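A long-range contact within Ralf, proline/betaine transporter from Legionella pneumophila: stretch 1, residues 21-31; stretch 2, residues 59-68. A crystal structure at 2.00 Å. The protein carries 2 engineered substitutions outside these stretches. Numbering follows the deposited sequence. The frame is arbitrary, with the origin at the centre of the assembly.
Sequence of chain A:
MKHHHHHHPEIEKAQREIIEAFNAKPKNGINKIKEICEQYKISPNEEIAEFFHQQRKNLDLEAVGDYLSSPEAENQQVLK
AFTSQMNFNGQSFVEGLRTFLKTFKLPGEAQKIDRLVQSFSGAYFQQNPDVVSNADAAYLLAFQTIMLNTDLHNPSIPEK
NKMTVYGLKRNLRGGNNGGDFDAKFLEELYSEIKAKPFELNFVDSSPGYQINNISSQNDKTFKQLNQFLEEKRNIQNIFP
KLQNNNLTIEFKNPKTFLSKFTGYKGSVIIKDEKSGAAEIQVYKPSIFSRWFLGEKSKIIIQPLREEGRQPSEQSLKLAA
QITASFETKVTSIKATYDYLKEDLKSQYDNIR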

# COMPACT_ATOMS: atom_id res chain seq x y z
N ALA A 21 -1.99 8.20 22.37
CA ALA A 21 -1.18 9.11 21.55
C ALA A 21 -1.17 8.63 20.09
O ALA A 21 -1.41 9.46 19.20
N PHE A 22 -0.98 7.30 19.85
CA PHE A 22 -0.94 6.70 18.51
C PHE A 22 -2.25 6.89 17.78
O PHE A 22 -2.25 7.24 16.62
N ASN A 23 -3.37 6.61 18.43
CA ASN A 23 -4.70 6.75 17.82
C ASN A 23 -5.04 8.19 17.42
O ASN A 23 -5.64 8.39 16.37
N ALA A 24 -4.62 9.17 18.23
CA ALA A 24 -4.85 10.59 17.95
C ALA A 24 -3.95 11.03 16.79
O ALA A 24 -4.44 11.60 15.80
N LYS A 25 -2.64 10.70 16.87
CA LYS A 25 -1.65 11.00 15.83
C LYS A 25 -0.56 9.91 15.87
O LYS A 25 0.29 9.95 16.76
N PRO A 26 -0.59 8.94 14.92
CA PRO A 26 0.39 7.82 14.94
C PRO A 26 1.86 8.16 15.15
O PRO A 26 2.54 7.46 15.90
N LYS A 27 2.33 9.27 14.53
CA LYS A 27 3.69 9.80 14.65
C LYS A 27 4.10 9.99 16.13
O LYS A 27 5.22 9.66 16.50
N ASN A 28 3.18 10.54 16.94
CA ASN A 28 3.38 10.80 18.36
C ASN A 28 3.48 9.53 19.20
O ASN A 28 4.24 9.50 20.17
N GLY A 29 2.68 8.51 18.84
CA GLY A 29 2.70 7.21 19.52
C GLY A 29 4.01 6.51 19.25
O GLY A 29 4.65 6.00 20.17
N ILE A 30 4.46 6.54 17.97
CA ILE A 30 5.73 5.97 17.53
C ILE A 30 6.87 6.69 18.24
O ILE A 30 7.77 6.02 18.77
N ASN A 31 6.84 8.04 18.25
CA ASN A 31 7.88 8.83 18.90
C ASN A 31 7.94 8.57 20.39
O ASN A 31 9.04 8.57 20.94
N LEU A 59 -5.69 -0.44 18.55
CA LEU A 59 -5.15 0.55 17.63
C LEU A 59 -5.92 0.80 16.37
O LEU A 59 -6.72 -0.01 15.94
N ASP A 60 -5.66 1.95 15.76
CA ASP A 60 -6.16 2.31 14.44
C ASP A 60 -5.26 1.46 13.51
O ASP A 60 -4.06 1.72 13.36
N LEU A 61 -5.84 0.37 12.99
CA LEU A 61 -5.18 -0.62 12.13
C LEU A 61 -4.86 -0.10 10.75
O LEU A 61 -3.94 -0.58 10.09
N GLU A 62 -5.60 0.90 10.31
CA GLU A 62 -5.31 1.53 9.05
C GLU A 62 -3.94 2.21 9.18
O GLU A 62 -3.12 2.09 8.26
N ALA A 63 -3.69 2.89 10.33
CA ALA A 63 -2.43 3.61 10.63
C ALA A 63 -1.29 2.64 10.89
O ALA A 63 -0.15 2.91 10.48
N VAL A 64 -1.61 1.49 11.52
CA VAL A 64 -0.63 0.42 11.76
C VAL A 64 -0.13 -0.12 10.39
O VAL A 64 1.08 -0.12 10.14
N GLY A 65 -1.07 -0.50 9.51
CA GLY A 65 -0.80 -1.01 8.16
C GLY A 65 -0.05 -0.00 7.31
O GLY A 65 0.86 -0.37 6.57
N ASP A 66 -0.42 1.29 7.43
CA ASP A 66 0.23 2.38 6.69
C ASP A 66 1.69 2.58 7.11
O ASP A 66 2.56 2.77 6.26
N TYR A 67 1.96 2.55 8.42
CA TYR A 67 3.30 2.71 8.92
C TYR A 67 4.16 1.51 8.50
O TYR A 67 5.29 1.70 8.05
N LEU A 68 3.64 0.29 8.70
CA LEU A 68 4.38 -0.93 8.36
C LEU A 68 4.78 -1.03 6.89
O LEU A 68 5.84 -1.58 6.60

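The apolar part of this contact has two aromatic centres, F22 near the start of the helix of stretch 2 and Y67 farther along it, with P26 against A63 between them. F22, buried and with chi1 in t, points toward the second stretch and sets its ring among three aliphatic groups: CD1 lies 3.7 Å from L59 CD2, while CE1 lies 3.7 Å from V64 CG2 and 3.8 Å from A63 CB. The ring edge meets the backbone as well, with F22 CE1 3.7 Å from D60 O. Past the break at K25, where a new helix begins, P26 CG comes within 3.5 Å of A63 CB; here the side chain facing the proline ring is a single methyl, and P26 CA and A63 CA are 6.7 Å apart. Farther along, I30 (m, m) lays its CD1 over one face of the Y67 ring (chi1 t), 4.2 Å from the centroid and 10° off the normal, a CH-pi contact.

Polar groups fasten the end where the helix of stretch 2 begins, next to F22. N23, in m, starts out sideways, but its tip turns in so that OD1 accepts a hydrogen bond from D60 N at 3.1 Å. D60, in t, is the N-cap: its OD1 takes weak bonds from E62 N (3.2 Å) and A63 N (3.3 Å). Its other oxygen, OD2, accepts from a water at 2.6 Å from the water O, which also donates to N23 O at 2.7 Å. Cap and contact thus share one residue.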

# COMPACT_ATOMS: atom_id res chain seq x y z
CB ALA A 21 0.25 9.21 22.09
CB PHE A 22 -0.59 5.18 18.57
CG PHE A 22 -0.44 4.52 17.21
CD1 PHE A 22 -1.55 3.96 16.57
CD2 PHE A 22 0.78 4.50 16.56
CE1 PHE A 22 -1.42 3.37 15.30
CE2 PHE A 22 0.91 3.90 15.29
CZ PHE A 22 -0.19 3.34 14.67
CB ASN A 23 -5.76 6.08 18.69
CG ASN A 23 -5.55 4.59 18.78
OD1 ASN A 23 -4.86 3.97 17.96
ND2 ASN A 23 -6.20 3.97 19.74
CB ALA A 24 -4.58 11.43 19.20
CB LYS A 25 -1.07 12.42 15.97
CG LYS A 25 -0.38 12.88 14.70
CD LYS A 25 0.55 14.06 14.88
CE LYS A 25 1.05 14.48 13.51
NZ LYS A 25 2.00 15.63 13.56
CB PRO A 26 0.13 7.12 13.61
CG PRO A 26 -1.32 7.32 13.41
CD PRO A 26 -1.55 8.77 13.81
CB LYS A 27 3.77 11.14 13.91
CG LYS A 27 5.15 11.78 13.93
CD LYS A 27 5.13 13.01 13.08
CE LYS A 27 6.51 13.50 12.77
NZ LYS A 27 6.45 14.61 11.78
CB ASN A 28 2.26 11.71 18.88
CG ASN A 28 2.42 13.16 18.48
OD1 ASN A 28 3.48 13.61 18.03
ND2 ASN A 28 1.36 13.92 18.62
CB ILE A 30 5.88 6.00 15.97
CG1 ILE A 30 4.81 5.12 15.25
CG2 ILE A 30 7.31 5.67 15.50
CD1 ILE A 30 4.81 3.63 15.57
CB ASN A 31 7.70 10.33 18.64
CG ASN A 31 8.12 10.79 17.26
OD1 ASN A 31 8.74 10.05 16.47
ND2 ASN A 31 7.79 12.03 16.93
CB LEU A 59 -3.71 0.14 17.30
CG LEU A 59 -2.74 0.02 18.50
CD1 LEU A 59 -1.44 -0.65 18.08
CD2 LEU A 59 -2.45 1.38 19.13
CB ASP A 60 -5.97 3.83 14.21
CG ASP A 60 -6.18 4.33 12.80
OD1 ASP A 60 -6.49 3.50 11.91
OD2 ASP A 60 -6.05 5.54 12.58
CB LEU A 61 -5.99 -1.92 12.09
CG LEU A 61 -6.09 -2.67 13.42
CD1 LEU A 61 -6.67 -4.06 13.21
CD2 LEU A 61 -4.71 -2.78 14.11
CB GLU A 62 -6.38 2.56 8.73
CG GLU A 62 -7.79 2.00 8.75
CD GLU A 62 -8.76 2.72 7.85
OE1 GLU A 62 -8.52 3.91 7.53
OE2 GLU A 62 -9.77 2.10 7.44
CB ALA A 63 -2.64 4.51 11.84
CB VAL A 64 -1.17 -0.70 12.68
CG1 VAL A 64 -0.24 -1.94 12.67
CG2 VAL A 64 -1.37 -0.18 14.11
CB ASP A 66 -0.55 3.69 6.85
CG ASP A 66 -0.18 4.67 5.76
OD1 ASP A 66 -0.51 4.40 4.57
OD2 ASP A 66 0.50 5.67 6.07
CB TYR A 67 3.30 2.87 10.45
CG TYR A 67 4.70 2.95 11.03
CD1 TYR A 67 5.44 1.80 11.29
CD2 TYR A 67 5.31 4.19 11.26
CE1 TYR A 67 6.73 1.87 11.80
CE2 TYR A 67 6.60 4.27 11.77
CZ TYR A 67 7.30 3.11 12.06
OH TYR A 67 8.57 3.18 12.59
CB LEU A 68 3.58 -2.19 8.77
CG LEU A 68 3.55 -2.49 10.27
CD1 LEU A 68 2.55 -3.61 10.59
CD2 LEU A 68 4.93 -2.83 10.80
O HOH W 1 -5.00 7.57 13.87